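Local coordinates for protein xyloglucan-specific endo-beta-1,4-glucanase BoGH5A (PDB 3ZMR) that catalyses endohydrolysis of beta-1,4-glucosidic linkages in the xyloglucan backbone with retention of configuration, releasing xyloglucan oligosaccharides, at residues 211-216 against 242-247; 173-178 against 195-200; 235-240 against 258-263. All blocks are in the same frame, centred on the assembly; numbering follows the deposited sequence.

Contact 1: 211-216 against 242-247; sequences VIINIH and KQIALR. With GLC (alpha-D-glucopyranose), chain L; BGC (beta-D-glucopyranose), chain C.
Ile-244 of the helix meets Ile-213 and Ile-215 of segment 211-216 through two different branches. On the apolar side, its CG2 methyl lies 4.0 Å from CD1 of Ile-213, and the two side chains run alongside each other in opposite senses. Ile-213 holds CG1 between its backbone N and carbonyl carbon (chi1 58°), the more hindered of the three settings, which carries the ethyl arm toward the helix. The longer arm of Ile-244 goes to Ile-215: its CD1 sits 3.8 Å from CG1 of Ile-215 and as near to that residue's CD1. Branched isoleucine suits this place because one residue can send a short and a long arm to two neighbours in a buried layer between strand and helix. Val-201 of helix 191-206 also touches Ile-213.

The polar contacts belong to Asn-214, which points away from the helix, and to His-216 after it. ND2 of Asn-214 donates to ND1 of His-216 over 3.1 Å, almost exactly in the imidazole plane. With OD1 accepting from the backbone N of Val-175, the amide is gripped at both ends and fixes the turn of the ring. Because ND1 accepts, NE2 carries the proton, and it gives a nearly straight bond (170°) of 2.9 Å to O3 of the alpha-glucose; the beta anomer, modelled over the same place, receives it likewise.

Further along the helix, Arg-247 forms salt bridges with Asp-195 and Glu-198, tying helix to helix. A strand whose alternate side chains face the helical layer and the barrel interior, and whose following loop bears a sugar-binding histidine, is characteristic of the (beta/alpha)8 barrel of family 5 glycoside hydrolases; here strand 210-214 packs against the helix of its own beta-alpha-beta crossover.

Contact 2: 173-178 against 195-200; sequences IPVAYS and DKVEAA
Val-197 of helix 191-206 is the apolar knob on which Val-175 and Tyr-177 of the loop both settle. Upstream of them, Ile-173 at the end of its strand also faces the helix; its CD1 stays 4.8 Å from CB of Ala-200, whose small side chain probably allows the helix to lie close to the barrel wall.

Val-175 makes the closest approach. Its CG1, placed opposite the backbone N by a chi1 of -170°, runs tip to tip into CG2 of Val-197 at 3.8 Å. Two compact, beta-branched side chains suit such a junction, since they have few rotations to lose on burial. Ala-176 turns its carbonyl oxygen to NE1 of Trp-193, a further tie between loop and helix.

Tyr-177 crosses Val-197 at about a right angle. Its OH comes within 4.1 Å of CG1 of Val-197, while CE2 lies 4.4 Å from CG2 of the same valine. One face of the ring is occupied by CG1 of Val-175, 3.3 Å above the plane and displaced toward the rim, so this single methyl touches both the aromatic ring and the helix. A long flat side chain is apt here: it reaches from Val-197 of one helix to Met-240 and Ile-244 of helix 227-248.

Ser-178 and the backbone N of Tyr-177 are both held by the carboxylate of Glu-218, which pins the chain at the end of segment 173-178. The whole is the exit from the second strand of a (beta/alpha)8 barrel, packed against the helix that follows that strand.

Contact 3: 235-240 against 258-263; sequences ERLEAM and AGTNEV. With BGC (beta-D-glucopyranose), chain C; GLC (alpha-D-glucopyranose), chain L; EDO (1,2-ethanediol), chain H.
Leu-237 of helix 227-248 rests on the backbone of Gly-259 and the methyl of Thr-260. Gly-259, just past the end of strand 255-258, offers its carbonyl oxygen, which lies 4.0 Å from CD1 of Leu-237; the polar need of that oxygen is met by NE1 of Trp-241, one helix turn further on.

Thr-260 divides its two branches. CG2 faces CD2 of Leu-237 at 4.4 Å, a loose approach, whereas OG1 is hydrogen-bonded to OE1 of Gln-307. A threonine thus serves the apolar helix side and a polar neighbour at once. With CG opposite its backbone N (chi1 -172°), Leu-237 carries its branch point toward the loop, and chi2 turns CD1 to Gly-259 and CD2 to Thr-260; it touches Phe-284 of the next helix as well.

Asn-261 and Glu-262 follow as the Asn-Glu pair that clan GH-A glycoside hydrolases carry at the end of the fourth barrel strand. Asn-261 turns from the helix to the sugar: ND2 donates to O2 of the beta-glucose over 2.8 Å at 166°, and similarly to the overlapping alpha anomer. Its OD1 bonds to NH2 of Arg-172, so the amide cannot readily flip.

Glu-262, probably the proton donor, as in related enzymes, extends its chain to the anomeric carbon. OE2 lies beside C1 of the overlapping sugars, at separations too short to be read with confidence. His-336 ND1 is hydrogen-bonded to the same OE2. An alanine here would strip away the carboxylate, probably leaving ND1 of His-336 without its mate and opening a gap beside the anomeric carbon.

The three contacts follow neighbouring strands round one barrel wall. Contacts 1 and 2, with centres about 8 Å apart, join through a probable hydrogen bond of Ile-212 O and Ile-173 N (2.8 Å) and through Ile-244 CD1, 3.5 Å from Tyr-177 CE1. Contact 3 lies about 9 Å from contact 1, centre to centre, and shares its helix 227-248; Ile-213 O and Ala-258 N probably bond at 2.8 Å. Contacts 2 and 3, about 14 Å apart, meet where Ser-178 OG reaches Arg-236 NH2. At the sugar, contacts 1 and 3 converge: His-216 CE1 packs 3.2 Å from Asn-261 ND2, and their donors hold adjacent hydroxyls. The Thr-260 side chain is about 11 Å from that of Glu-395, the inferred nucleophile.

Contact 1: 211-216 against 242-247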
loop_
_atom_site.group_PDB
_atom_site.type_symbol
_atom_site.label_atom_id
_atom_site.label_comp_id
_atom_site.label_asym_id
_atom_site.label_seq_id
_atom_site.Cartn_x
_atom_site.Cartn_y
_atom_site.Cartn_z
ATOM N N VAL A 211 -5.765 3.418 14.004
ATOM C CA VAL A 211 -5.583 1.979 13.807
ATOM C C VAL A 211 -5.575 1.665 12.322
ATOM O O VAL A 211 -6.456 2.126 11.605
ATOM C CB VAL A 211 -6.661 1.147 14.512
ATOM C CG1 VAL A 211 -6.463 -0.331 14.230
ATOM C CG2 VAL A 211 -6.646 1.472 16.021
ATOM N N ILE A 212 -4.590 0.911 11.870
ATOM C CA ILE A 212 -4.501 0.379 10.535
ATOM C C ILE A 212 -4.607 -1.149 10.593
ATOM O O ILE A 212 -3.834 -1.788 11.331
ATOM C CB ILE A 212 -3.167 0.758 9.859
ATOM C CG1 ILE A 212 -2.984 2.267 9.712
ATOM C CG2 ILE A 212 -3.045 0.074 8.503
ATOM C CD1 ILE A 212 -1.544 2.709 9.518
ATOM N N ILE A 213 -5.550 -1.743 9.871
ATOM C CA ILE A 213 -5.615 -3.207 9.690
ATOM C C ILE A 213 -5.356 -3.545 8.230
ATOM O O ILE A 213 -5.748 -2.788 7.333
ATOM C CB ILE A 213 -6.940 -3.822 10.167
ATOM C CG1 ILE A 213 -8.150 -3.213 9.457
ATOM C CG2 ILE A 213 -7.048 -3.693 11.682
ATOM C CD1 ILE A 213 -9.458 -3.901 9.797
ATOM N N ASN A 214 -4.711 -4.669 7.976
ATOM C CA ASN A 214 -4.422 -5.116 6.627
ATOM C C ASN A 214 -4.837 -6.571 6.417
ATOM O O ASN A 214 -5.473 -7.189 7.274
ATOM C CB ASN A 214 -2.966 -4.860 6.265
ATOM C CG ASN A 214 -2.007 -5.883 6.841
ATOM O OD1 ASN A 214 -2.397 -6.795 7.578
ATOM N ND2 ASN A 214 -0.735 -5.691 6.573
ATOM N N ILE A 215 -4.540 -7.087 5.233
ATOM C CA ILE A 215 -4.372 -8.540 5.020
ATOM C C ILE A 215 -2.870 -8.720 4.752
ATOM O O ILE A 215 -2.325 -8.161 3.814
ATOM C CB ILE A 215 -5.211 -9.096 3.856
ATOM C CG1 ILE A 215 -6.708 -8.868 4.073
ATOM C CG2 ILE A 215 -4.913 -10.595 3.730
ATOM C CD1 ILE A 215 -7.533 -9.285 2.878
ATOM N N HIS A 216 -2.193 -9.501 5.590
ATOM C CA HIS A 216 -0.741 -9.558 5.575
ATOM C C HIS A 216 -0.299 -10.730 4.686
ATOM O O HIS A 216 -1.095 -11.264 3.903
ATOM C CB HIS A 216 -0.217 -9.695 7.012
ATOM C CG HIS A 216 1.155 -9.131 7.244
ATOM N ND1 HIS A 216 1.397 -7.784 7.231
ATOM C CD2 HIS A 216 2.347 -9.731 7.531
ATOM C CE1 HIS A 216 2.674 -7.561 7.513
ATOM N NE2 HIS A 216 3.273 -8.734 7.719
ATOM N N LYS A 242 -14.395 -7.732 1.144
ATOM C CA LYS A 242 -15.812 -7.445 1.296
ATOM C C LYS A 242 -16.273 -7.745 2.737
ATOM O O LYS A 242 -16.999 -6.974 3.386
ATOM C CB LYS A 242 -16.644 -8.183 0.255
ATOM C CG LYS A 242 -18.116 -7.838 0.328
ATOM C CD LYS A 242 -18.885 -8.515 -0.810
ATOM C CE LYS A 242 -20.360 -8.173 -0.679
ATOM N NZ LYS A 242 -21.215 -8.868 -1.670
ATOM N N GLN A 243 -15.835 -8.899 3.245
ATOM C CA GLN A 243 -16.176 -9.292 4.598
ATOM C C GLN A 243 -15.620 -8.362 5.659
ATOM O O GLN A 243 -16.298 -7.969 6.619
ATOM C CB GLN A 243 -15.676 -10.696 4.897
ATOM C CG GLN A 243 -16.410 -11.755 4.082
ATOM C CD GLN A 243 -15.738 -13.091 4.220
ATOM O OE1 GLN A 243 -15.957 -13.823 5.196
ATOM N NE2 GLN A 243 -14.896 -13.406 3.262
ATOM N N ILE A 244 -14.337 -8.054 5.505
ATOM C CA ILE A 244 -13.673 -7.200 6.495
ATOM C C ILE A 244 -14.281 -5.777 6.476
ATOM O O ILE A 244 -14.613 -5.191 7.528
ATOM C CB ILE A 244 -12.168 -7.122 6.215
ATOM C CG1 ILE A 244 -11.516 -8.521 6.274
ATOM C CG2 ILE A 244 -11.491 -6.151 7.185
ATOM C CD1 ILE A 244 -10.226 -8.583 5.483
ATOM N N ALA A 245 -14.462 -5.245 5.258
ATOM C CA ALA A 245 -15.070 -3.919 5.105
ATOM C C ALA A 245 -16.457 -3.858 5.711
ATOM O O ALA A 245 -16.806 -2.892 6.388
ATOM C CB ALA A 245 -15.106 -3.538 3.634
ATOM N N LEU A 246 -17.266 -4.896 5.489
ATOM C CA LEU A 246 -18.619 -4.911 6.080
ATOM C C LEU A 246 -18.579 -4.991 7.590
ATOM O O LEU A 246 -19.364 -4.326 8.281
ATOM C CB LEU A 246 -19.469 -6.034 5.484
ATOM C CG LEU A 246 -19.959 -5.806 4.029
ATOM C CD1 LEU A 246 -20.611 -7.052 3.456
ATOM C CD2 LEU A 246 -20.902 -4.615 3.953
ATOM N N ARG A 247 -17.662 -5.786 8.128
ATOM C CA ARG A 247 -17.591 -5.894 9.601
ATOM C C ARG A 247 -17.235 -4.534 10.240
ATOM O O ARG A 247 -17.771 -4.176 11.291
ATOM C CB ARG A 247 -16.586 -6.977 10.041
ATOM C CG ARG A 247 -16.292 -6.992 11.539
ATOM C CD ARG A 247 -17.493 -7.354 12.374
ATOM N NE ARG A 247 -17.794 -8.778 12.329
ATOM C CZ ARG A 247 -17.616 -9.641 13.345
ATOM N NH1 ARG A 247 -17.084 -9.265 14.488
ATOM N NH2 ARG A 247 -17.959 -10.914 13.179
HETATM C C1 GLC L . 8.303 -7.024 6.331
HETATM C C2 GLC L . 7.125 -7.956 6.592
HETATM C C3 GLC L . 7.134 -8.498 8.023
HETATM C C4 GLC L . 8.514 -9.120 8.262
HETATM C C5 GLC L . 9.629 -8.153 7.838
HETATM C C6 GLC L . 11.040 -8.689 8.064
HETATM O O2 GLC L . 5.939 -7.277 6.278
HETATM O O3 GLC L . 6.032 -9.402 8.260
HETATM O O4 GLC L . 8.588 -9.367 9.639
HETATM O O5 GLC L . 9.472 -7.783 6.486
HETATM O O6 GLC L . 11.432 -8.276 9.360
HETATM C C2 BGC C . 7.059 -7.964 6.387
HETATM C C3 BGC C . 7.175 -8.427 7.849
HETATM C C4 BGC C . 8.569 -8.945 8.186
HETATM C C5 BGC C . 9.518 -7.816 7.759
HETATM C C6 BGC C . 10.956 -8.153 8.112
HETATM C C1 BGC C . 8.189 -7.072 5.852
HETATM O O2 BGC C . 5.819 -7.280 6.217
HETATM O O3 BGC C . 6.199 -9.465 8.079
HETATM O O4 BGC C . 8.641 -9.313 9.593
HETATM O O5 BGC C . 9.435 -7.573 6.340
HETATM O O6 BGC C . 11.205 -9.488 7.639
#

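Contact 2: 173-178 against 195-200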
loop_
_atom_site.group_PDB
_atom_site.type_symbol
_atom_site.label_atom_id
_atom_site.label_comp_id
_atom_site.label_asym_id
_atom_site.label_seq_id
_atom_site.Cartn_x
_atom_site.Cartn_y
_atom_site.Cartn_z
ATOM N N ILE A 173 -1.798 -2.988 12.837
ATOM C CA ILE A 173 -2.143 -4.340 13.269
ATOM C C ILE A 173 -2.175 -5.216 12.022
ATOM O O ILE A 173 -3.194 -5.268 11.321
ATOM C CB ILE A 173 -3.480 -4.385 14.023
ATOM C CG1 ILE A 173 -3.484 -3.408 15.193
ATOM C CG2 ILE A 173 -3.791 -5.803 14.493
ATOM C CD1 ILE A 173 -4.775 -3.359 15.998
ATOM N N PRO A 174 -1.064 -5.898 11.696
ATOM C CA PRO A 174 -1.111 -6.897 10.632
ATOM C C PRO A 174 -2.119 -8.003 10.997
ATOM O O PRO A 174 -2.207 -8.397 12.180
ATOM C CB PRO A 174 0.325 -7.456 10.633
ATOM C CG PRO A 174 1.158 -6.359 11.156
ATOM C CD PRO A 174 0.318 -5.739 12.212
ATOM N N VAL A 175 -2.889 -8.468 10.024
ATOM C CA VAL A 175 -3.882 -9.512 10.269
ATOM C C VAL A 175 -3.822 -10.572 9.171
ATOM O O VAL A 175 -3.701 -10.273 7.973
ATOM C CB VAL A 175 -5.322 -8.952 10.317
ATOM C CG1 VAL A 175 -6.313 -10.010 10.824
ATOM C CG2 VAL A 175 -5.404 -7.733 11.213
ATOM N N ALA A 176 -3.942 -11.825 9.613
ATOM C CA ALA A 176 -4.133 -12.968 8.735
ATOM C C ALA A 176 -5.585 -13.416 8.957
ATOM O O ALA A 176 -6.147 -13.263 10.058
ATOM C CB ALA A 176 -3.210 -14.108 9.142
ATOM N N TYR A 177 -6.163 -13.965 7.890
ATOM C CA TYR A 177 -7.531 -14.515 7.900
ATOM C C TYR A 177 -7.648 -15.903 7.293
ATOM O O TYR A 177 -8.605 -16.622 7.603
ATOM C CB TYR A 177 -8.486 -13.576 7.147
ATOM C CG TYR A 177 -8.597 -12.172 7.673
ATOM C CD1 TYR A 177 -7.735 -11.169 7.229
ATOM C CD2 TYR A 177 -9.542 -11.844 8.646
ATOM C CE1 TYR A 177 -7.870 -9.863 7.708
ATOM C CE2 TYR A 177 -9.670 -10.562 9.136
ATOM C CZ TYR A 177 -8.835 -9.583 8.683
ATOM O OH TYR A 177 -9.046 -8.315 9.192
ATOM N N SER A 178 -6.716 -16.249 6.409
ATOM C CA SER A 178 -6.826 -17.443 5.565
ATOM C C SER A 178 -6.563 -18.766 6.300
ATOM O O SER A 178 -6.776 -19.856 5.746
ATOM C CB SER A 178 -5.942 -17.342 4.328
ATOM O OG SER A 178 -6.409 -16.268 3.508
ATOM N N ASP A 195 -14.438 -11.565 15.313
ATOM C CA ASP A 195 -14.733 -10.985 16.615
ATOM C C ASP A 195 -13.444 -10.639 17.377
ATOM O O ASP A 195 -13.371 -9.644 18.083
ATOM C CB ASP A 195 -15.535 -11.945 17.510
ATOM C CG ASP A 195 -16.962 -12.226 17.022
ATOM O OD1 ASP A 195 -17.493 -11.497 16.159
ATOM O OD2 ASP A 195 -17.565 -13.190 17.567
ATOM N N LYS A 196 -12.452 -11.531 17.314
ATOM C CA LYS A 196 -11.173 -11.317 18.029
ATOM C C LYS A 196 -10.421 -10.114 17.446
ATOM O O LYS A 196 -9.903 -9.270 18.147
ATOM C CB LYS A 196 -10.288 -12.579 17.953
ATOM C CG LYS A 196 -10.767 -13.719 18.842
ATOM C CD LYS A 196 -10.012 -15.003 18.569
ATOM C CE LYS A 196 -8.641 -15.018 19.219
ATOM N NZ LYS A 196 -8.069 -16.405 19.108
ATOM N N VAL A 197 -10.354 -10.076 16.121
ATOM C CA VAL A 197 -9.739 -8.942 15.434
ATOM C C VAL A 197 -10.459 -7.622 15.839
ATOM O O VAL A 197 -9.844 -6.611 16.212
ATOM C CB VAL A 197 -9.725 -9.139 13.905
ATOM C CG1 VAL A 197 -9.085 -7.915 13.251
ATOM C CG2 VAL A 197 -8.978 -10.421 13.520
ATOM N N GLU A 198 -11.780 -7.638 15.743
ATOM C CA GLU A 198 -12.558 -6.449 16.105
ATOM C C GLU A 198 -12.331 -6.014 17.557
ATOM O O GLU A 198 -12.275 -4.825 17.849
ATOM C CB GLU A 198 -14.055 -6.695 15.828
ATOM C CG GLU A 198 -14.890 -5.452 16.117
ATOM C CD GLU A 198 -16.360 -5.543 15.794
ATOM O OE1 GLU A 198 -16.851 -6.661 15.625
ATOM O OE2 GLU A 198 -17.022 -4.467 15.818
ATOM N N ALA A 199 -12.231 -6.982 18.481
ATOM C CA ALA A 199 -12.037 -6.628 19.890
ATOM C C ALA A 199 -10.702 -5.858 20.083
ATOM O O ALA A 199 -10.607 -4.904 20.856
ATOM C CB ALA A 199 -12.062 -7.865 20.765
ATOM N N ALA A 200 -9.680 -6.276 19.341
ATOM C CA ALA A 200 -8.371 -5.608 19.423
ATOM C C ALA A 200 -8.433 -4.212 18.803
ATOM O O ALA A 200 -7.903 -3.248 19.342
ATOM C CB ALA A 200 -7.304 -6.447 18.747
#

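Contact 3: 235-240 against 258-263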
loop_
_atom_site.group_PDB
_atom_site.type_symbol
_atom_site.label_atom_id
_atom_site.label_comp_id
_atom_site.label_asym_id
_atom_site.label_seq_id
_atom_site.Cartn_x
_atom_site.Cartn_y
_atom_site.Cartn_z
ATOM N N GLU A 235 -10.356 -12.185 -7.386
ATOM C CA GLU A 235 -11.613 -12.687 -6.835
ATOM C C GLU A 235 -11.477 -12.940 -5.338
ATOM O O GLU A 235 -12.350 -12.565 -4.538
ATOM C CB GLU A 235 -12.006 -13.961 -7.547
ATOM C CG GLU A 235 -13.175 -14.715 -6.953
ATOM C CD GLU A 235 -13.477 -15.956 -7.744
ATOM O OE1 GLU A 235 -14.224 -15.858 -8.738
ATOM O OE2 GLU A 235 -12.911 -16.997 -7.383
ATOM N N ARG A 236 -10.358 -13.557 -4.939
ATOM C CA ARG A 236 -10.124 -13.847 -3.528
ATOM C C ARG A 236 -9.937 -12.576 -2.695
ATOM O O ARG A 236 -10.493 -12.464 -1.609
ATOM C CB ARG A 236 -8.921 -14.770 -3.381
ATOM C CG ARG A 236 -8.568 -15.086 -1.947
ATOM C CD ARG A 236 -7.522 -16.159 -1.872
ATOM N NE ARG A 236 -7.127 -16.450 -0.513
ATOM C CZ ARG A 236 -6.293 -17.441 -0.198
ATOM N NH1 ARG A 236 -5.806 -18.223 -1.149
ATOM N NH2 ARG A 236 -5.942 -17.651 1.058
ATOM N N LEU A 237 -9.122 -11.655 -3.196
ATOM C CA LEU A 237 -8.847 -10.405 -2.479
ATOM C C LEU A 237 -10.170 -9.645 -2.257
ATOM O O LEU A 237 -10.447 -9.142 -1.141
ATOM C CB LEU A 237 -7.835 -9.608 -3.268
ATOM C CG LEU A 237 -7.313 -8.368 -2.518
ATOM C CD1 LEU A 237 -6.557 -8.696 -1.244
ATOM C CD2 LEU A 237 -6.461 -7.534 -3.469
ATOM N N GLU A 238 -11.010 -9.597 -3.289
ATOM C CA GLU A 238 -12.336 -8.985 -3.156
ATOM C C GLU A 238 -13.200 -9.686 -2.112
ATOM O O GLU A 238 -13.845 -9.057 -1.274
ATOM C CB GLU A 238 -13.071 -8.970 -4.515
ATOM C CG GLU A 238 -14.488 -8.427 -4.401
ATOM C CD GLU A 238 -15.254 -8.364 -5.712
ATOM O OE1 GLU A 238 -14.926 -9.102 -6.645
ATOM O OE2 GLU A 238 -16.200 -7.553 -5.792
ATOM N N ALA A 239 -13.244 -11.022 -2.180
ATOM C CA ALA A 239 -14.123 -11.785 -1.288
ATOM C C ALA A 239 -13.740 -11.564 0.167
ATOM O O ALA A 239 -14.600 -11.431 1.039
ATOM C CB ALA A 239 -14.089 -13.263 -1.618
ATOM N N MET A 240 -12.436 -11.478 0.415
ATOM C CA MET A 240 -11.928 -11.280 1.760
ATOM C C MET A 240 -12.190 -9.860 2.223
ATOM O O MET A 240 -12.771 -9.630 3.303
ATOM C CB MET A 240 -10.432 -11.637 1.835
ATOM C CG MET A 240 -10.157 -13.127 1.585
ATOM S SD MET A 240 -8.403 -13.504 1.641
ATOM C CE MET A 240 -8.089 -13.397 3.392
ATOM N N ALA A 258 -5.599 -1.127 5.039
ATOM C CA ALA A 258 -4.456 -1.283 4.119
ATOM C C ALA A 258 -4.613 -2.589 3.345
ATOM O O ALA A 258 -4.690 -3.649 3.946
ATOM C CB ALA A 258 -3.131 -1.285 4.877
ATOM N N GLY A 259 -4.664 -2.518 2.006
ATOM C CA GLY A 259 -5.215 -3.635 1.242
ATOM C C GLY A 259 -4.362 -4.909 1.222
ATOM O O GLY A 259 -4.890 -6.029 1.210
ATOM N N THR A 260 -3.047 -4.696 1.180
ATOM C CA THR A 260 -2.069 -5.766 0.988
ATOM C C THR A 260 -0.827 -5.467 1.830
ATOM O O THR A 260 -0.736 -4.420 2.453
ATOM C CB THR A 260 -1.660 -5.919 -0.511
ATOM O OG1 THR A 260 -0.803 -4.828 -0.893
ATOM C CG2 THR A 260 -2.875 -5.999 -1.431
ATOM N N ASN A 261 0.131 -6.385 1.804
ATOM C CA ASN A 261 1.397 -6.162 2.468
ATOM C C ASN A 261 2.498 -6.013 1.401
ATOM O O ASN A 261 2.498 -5.021 0.675
ATOM C CB ASN A 261 1.664 -7.261 3.489
ATOM C CG ASN A 261 2.889 -6.985 4.334
ATOM O OD1 ASN A 261 3.083 -5.869 4.801
ATOM N ND2 ASN A 261 3.719 -8.005 4.545
ATOM N N GLU A 262 3.401 -7.003 1.285
ATOM C CA GLU A 262 4.575 -6.940 0.398
ATOM C C GLU A 262 4.387 -7.889 -0.792
ATOM O O GLU A 262 4.837 -9.036 -0.761
ATOM C CB GLU A 262 5.892 -7.245 1.147
ATOM C CG GLU A 262 6.228 -6.277 2.256
ATOM C CD GLU A 262 7.530 -6.577 2.957
ATOM O OE1 GLU A 262 8.135 -7.649 2.627
ATOM O OE2 GLU A 262 7.901 -5.757 3.852
ATOM N N VAL A 263 3.690 -7.427 -1.824
ATOM C CA VAL A 263 3.380 -8.264 -2.993
ATOM C C VAL A 263 4.681 -8.412 -3.795
ATOM O O VAL A 263 5.369 -7.446 -4.084
ATOM C CB VAL A 263 2.256 -7.661 -3.859
ATOM C CG1 VAL A 263 2.083 -8.479 -5.149
ATOM C CG2 VAL A 263 0.971 -7.624 -3.038
HETATM C C2 BGC C . 7.059 -7.964 6.387
HETATM C C3 BGC C . 7.175 -8.427 7.849
HETATM C C4 BGC C . 8.569 -8.945 8.186
HETATM C C5 BGC C . 9.518 -7.816 7.759
HETATM C C6 BGC C . 10.956 -8.153 8.112
HETATM C C1 BGC C . 8.189 -7.072 5.852
HETATM O O2 BGC C . 5.819 -7.280 6.217
HETATM O O3 BGC C . 6.199 -9.465 8.079
HETATM O O4 BGC C . 8.641 -9.313 9.593
HETATM O O5 BGC C . 9.435 -7.573 6.340
HETATM O O6 BGC C . 11.205 -9.488 7.639
HETATM C C1 GLC L . 8.303 -7.024 6.331
HETATM C C2 GLC L . 7.125 -7.956 6.592
HETATM C C3 GLC L . 7.134 -8.498 8.023
HETATM C C4 GLC L . 8.514 -9.120 8.262
HETATM C C5 GLC L . 9.629 -8.153 7.838
HETATM C C6 GLC L . 11.040 -8.689 8.064
HETATM O O2 GLC L . 5.939 -7.277 6.278
HETATM O O3 GLC L . 6.032 -9.402 8.260
HETATM O O4 GLC L . 8.588 -9.367 9.639
HETATM O O5 GLC L . 9.472 -7.783 6.486
HETATM O O6 GLC L . 11.432 -8.276 9.360
HETATM C C1 EDO H . -6.895 -19.499 -4.921
HETATM O O1 EDO H . -5.796 -20.352 -5.265
HETATM C C2 EDO H . -6.436 -18.053 -4.972
HETATM O O2 EDO H . -5.377 -17.874 -4.029
#